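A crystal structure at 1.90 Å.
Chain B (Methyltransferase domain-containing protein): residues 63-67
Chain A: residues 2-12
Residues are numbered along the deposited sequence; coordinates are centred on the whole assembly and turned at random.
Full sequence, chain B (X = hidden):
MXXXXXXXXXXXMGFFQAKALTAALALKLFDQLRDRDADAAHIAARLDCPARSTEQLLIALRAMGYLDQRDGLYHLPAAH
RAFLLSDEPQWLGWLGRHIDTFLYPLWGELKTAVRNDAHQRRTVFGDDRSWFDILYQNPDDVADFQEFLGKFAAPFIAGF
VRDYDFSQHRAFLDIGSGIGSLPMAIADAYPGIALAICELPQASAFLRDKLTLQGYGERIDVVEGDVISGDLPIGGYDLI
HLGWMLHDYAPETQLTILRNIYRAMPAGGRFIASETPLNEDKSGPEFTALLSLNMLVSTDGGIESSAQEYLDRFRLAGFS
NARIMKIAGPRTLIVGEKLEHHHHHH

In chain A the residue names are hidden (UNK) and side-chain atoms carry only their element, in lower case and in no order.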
# COMPACT_ATOMS: atom_id res chain seq x y z
N ALA B 63 -6.58 6.72 -13.56
CA ALA B 63 -7.23 5.44 -13.29
C ALA B 63 -7.69 5.34 -11.84
O ALA B 63 -8.68 4.66 -11.56
CB ALA B 63 -6.27 4.28 -13.61
N MET B 64 -7.02 6.04 -10.92
CA MET B 64 -7.45 6.09 -9.54
C MET B 64 -8.59 7.09 -9.31
O MET B 64 -9.13 7.13 -8.20
CB MET B 64 -6.27 6.44 -8.62
CG MET B 64 -5.26 5.31 -8.49
SD MET B 64 -3.65 5.88 -7.94
CE MET B 64 -4.10 6.43 -6.29
N GLY B 65 -8.94 7.88 -10.32
CA GLY B 65 -10.04 8.81 -10.21
C GLY B 65 -9.71 10.20 -9.70
O GLY B 65 -10.64 10.97 -9.44
N TYR B 66 -8.42 10.54 -9.53
CA TYR B 66 -8.05 11.86 -9.03
C TYR B 66 -7.92 12.89 -10.15
O TYR B 66 -8.02 14.09 -9.88
CB TYR B 66 -6.75 11.76 -8.22
CG TYR B 66 -7.01 11.03 -6.91
CD1 TYR B 66 -7.60 11.69 -5.83
CD2 TYR B 66 -6.74 9.67 -6.77
CE1 TYR B 66 -7.88 11.04 -4.64
CE2 TYR B 66 -7.01 9.00 -5.58
CZ TYR B 66 -7.58 9.69 -4.52
OH TYR B 66 -7.86 9.06 -3.33
N LEU B 67 -7.74 12.44 -11.38
CA LEU B 67 -7.75 13.29 -12.56
C LEU B 67 -8.75 12.76 -13.57
O LEU B 67 -9.00 11.55 -13.63
CB LEU B 67 -6.36 13.36 -13.22
CG LEU B 67 -5.22 13.85 -12.33
CD1 LEU B 67 -3.94 13.92 -13.15
CD2 LEU B 67 -5.56 15.20 -11.69
N UNK A 2 -16.94 12.79 -8.00
CA UNK A 2 -15.51 12.75 -7.70
C UNK A 2 -15.21 12.26 -6.28
O UNK A 2 -16.11 11.80 -5.56
c UNK A 2 -17.33 14.03 -8.69
c UNK A 2 -15.06 14.22 -7.89
c UNK A 2 -16.35 15.01 -8.15
N UNK A 3 -13.95 12.36 -5.88
CA UNK A 3 -13.50 11.91 -4.57
C UNK A 3 -13.30 13.11 -3.64
O UNK A 3 -13.40 14.26 -4.07
c UNK A 3 -12.40 9.91 -5.68
c UNK A 3 -12.22 11.09 -4.72
c UNK A 3 -13.14 8.77 -4.98
c UNK A 3 -11.08 9.42 -6.26
N UNK A 4 -13.03 12.83 -2.37
CA UNK A 4 -12.86 13.88 -1.37
C UNK A 4 -11.53 13.72 -0.64
O UNK A 4 -10.80 12.74 -0.82
o UNK A 4 -13.81 12.72 0.54
c UNK A 4 -15.35 13.82 -0.97
c UNK A 4 -13.98 13.86 -0.32
N UNK A 5 -11.26 14.70 0.22
CA UNK A 5 -10.00 14.73 0.96
C UNK A 5 -9.82 13.46 1.78
O UNK A 5 -8.70 12.94 1.90
c UNK A 5 -9.95 15.98 1.85
n UNK A 5 -7.94 17.99 6.11
c UNK A 5 -8.74 16.06 2.79
c UNK A 5 -8.95 17.11 3.90
c UNK A 5 -7.99 16.89 5.08
N UNK A 6 -10.92 12.94 2.34
CA UNK A 6 -10.82 11.74 3.17
C UNK A 6 -10.38 10.54 2.36
O UNK A 6 -9.62 9.71 2.86
c UNK A 6 -12.05 10.40 4.97
o UNK A 6 -10.12 9.90 6.35
c UNK A 6 -10.96 10.74 6.00
c UNK A 6 -12.17 11.45 3.84
n UNK A 6 -10.98 11.98 6.48
N UNK A 7 -10.86 10.43 1.11
CA UNK A 7 -10.45 9.34 0.23
C UNK A 7 -8.95 9.38 -0.03
O UNK A 7 -8.25 8.37 0.10
o UNK A 7 -13.49 10.03 -1.40
c UNK A 7 -11.20 9.43 -1.10
o UNK A 7 -13.04 8.13 -0.37
c UNK A 7 -12.69 9.18 -0.94
N UNK A 8 -8.44 10.55 -0.42
CA UNK A 8 -7.01 10.66 -0.69
C UNK A 8 -6.21 10.27 0.54
O UNK A 8 -5.24 9.51 0.45
c UNK A 8 -6.69 12.08 -1.15
N UNK A 9 -6.64 10.73 1.72
CA UNK A 9 -5.95 10.40 2.97
C UNK A 9 -6.02 8.90 3.20
O UNK A 9 -5.01 8.27 3.56
c UNK A 9 -6.05 10.61 5.49
c UNK A 9 -6.56 11.17 4.15
c UNK A 9 -6.29 12.67 4.04
N UNK A 10 -7.21 8.31 3.04
CA UNK A 10 -7.36 6.86 3.17
C UNK A 10 -6.38 6.12 2.27
O UNK A 10 -5.72 5.16 2.69
c UNK A 10 -8.80 6.46 2.82
o UNK A 10 -9.40 6.89 5.10
n UNK A 10 -11.06 6.93 3.59
c UNK A 10 -9.79 6.77 3.94
N UNK A 11 -6.25 6.56 1.02
CA UNK A 11 -5.36 5.83 0.12
C UNK A 11 -3.89 6.11 0.39
O UNK A 11 -3.07 5.20 0.29
c UNK A 11 -7.12 5.72 -1.66
c UNK A 11 -5.72 6.13 -1.33
c UNK A 11 -7.31 5.53 -3.14
o UNK A 11 -7.76 6.44 -3.85
n UNK A 11 -6.98 4.33 -3.63
N UNK A 12 -3.54 7.35 0.77
CA UNK A 12 -2.16 7.63 1.14
C UNK A 12 -1.70 6.78 2.33
O UNK A 12 -0.51 6.51 2.47
c UNK A 12 -1.97 9.12 1.45
c UNK A 12 -2.10 10.03 0.23
c UNK A 12 -0.90 12.14 1.55
s UNK A 12 -2.41 11.77 0.68
O HOH W 1 -9.27 5.57 -6.10

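Position 2 of chain A carries three side-chain carbons that close a ring onto the backbone nitrogen and stay clear of chain B, which makes it A:Pro2. Position 3 has four carbons, forked at the second, and its CA-to-CB bond points toward chain B. One terminal carbon lies over a face of the B:Tyr66 ring, 12° off the normal, a CH-pi contact. A fork at that point, with no heteroatom, identifies A:Leu3. The carbon over the ring is A:Leu3 CD1, 3.9 Å from the centroid of the B:Tyr66 ring; A:Leu3 CD1 is also 3.6 Å from B:Met64 O and 3.6 Å from B:Gly65 O.

At position 4 a single carbon bears one oxygen and one carbon, and the CA-to-CB bond points away from chain B; the pattern is that of A:Thr4. It serves its own chain as the N-cap: A:Thr4 OG1 accepts a weak hydrogen bond from the backbone N of position 6 at 3.4 Å. Position 5 opens the helix with four carbons in a row ending in nitrogen; its CA-to-CB bond also points away from chain B, and the extended chain is that of A:Lys5. Position 6 has three carbons, the third carrying one oxygen and one nitrogen, out of reach of chain B; this is A:Gln6.

At position 7 there are two carbons, the second with two oxygens. Its CB points toward chain B and lies 4.0 Å from B:Tyr66 OH, but the end of the side chain leads away. The two oxygens mark a carboxylate, A:Asp7. A:Asp7 OD2 accepts a hydrogen bond from A:Thr4 N at 3.0 Å, fastening the start of the helix. Position 8 has a lone carbon, its CB, 3.8 Å from B:Tyr66 CE1, and its CA is 3.2 Å from B:Tyr66 OH; it is A:Ala8.

Position 9, one carbon carrying two more, has its CA-to-CB bond turned away from chain B and is A:Val9. Position 10 has two carbons, the second bearing an oxygen and a nitrogen, and makes no contact; it is A:Asn10. Position 11 has a third carbon before the same amide pair and points toward chain B, its oxygen 2.7 Å from B:Tyr66 OH, near the plane of the ring at its edge. It is A:Gln11, and B:Tyr66 OH donates a hydrogen bond to A:Gln11 OE1. Position 12, two carbons, a sulfur and a final carbon without branching, is buried but not against this stretch of chain B; it is A:Met12.

The contact centres on B:Tyr66, whose ring lies beside the chain A helix. A:Leu3 covers a face, A:Ala8 adds apolar packing, and A:Gln11 OE1 accepts a hydrogen bond from the hydroxyl, so the buried polar end of the tyrosine is satisfied. A water donates to both A:Gln11 OE1, at 2.8 Å, and B:Met64 O, at 2.6 Å, extending the link to the backbone. B:Gly65, with positive phi in a Schellman motif, is the first residue after the helix to leave helical angles; a CB on B:Gly65 would crowd A:Leu3 CD1 at 3.3 Å.

Chain A, residues 2-12: PLTKQDAVNQM
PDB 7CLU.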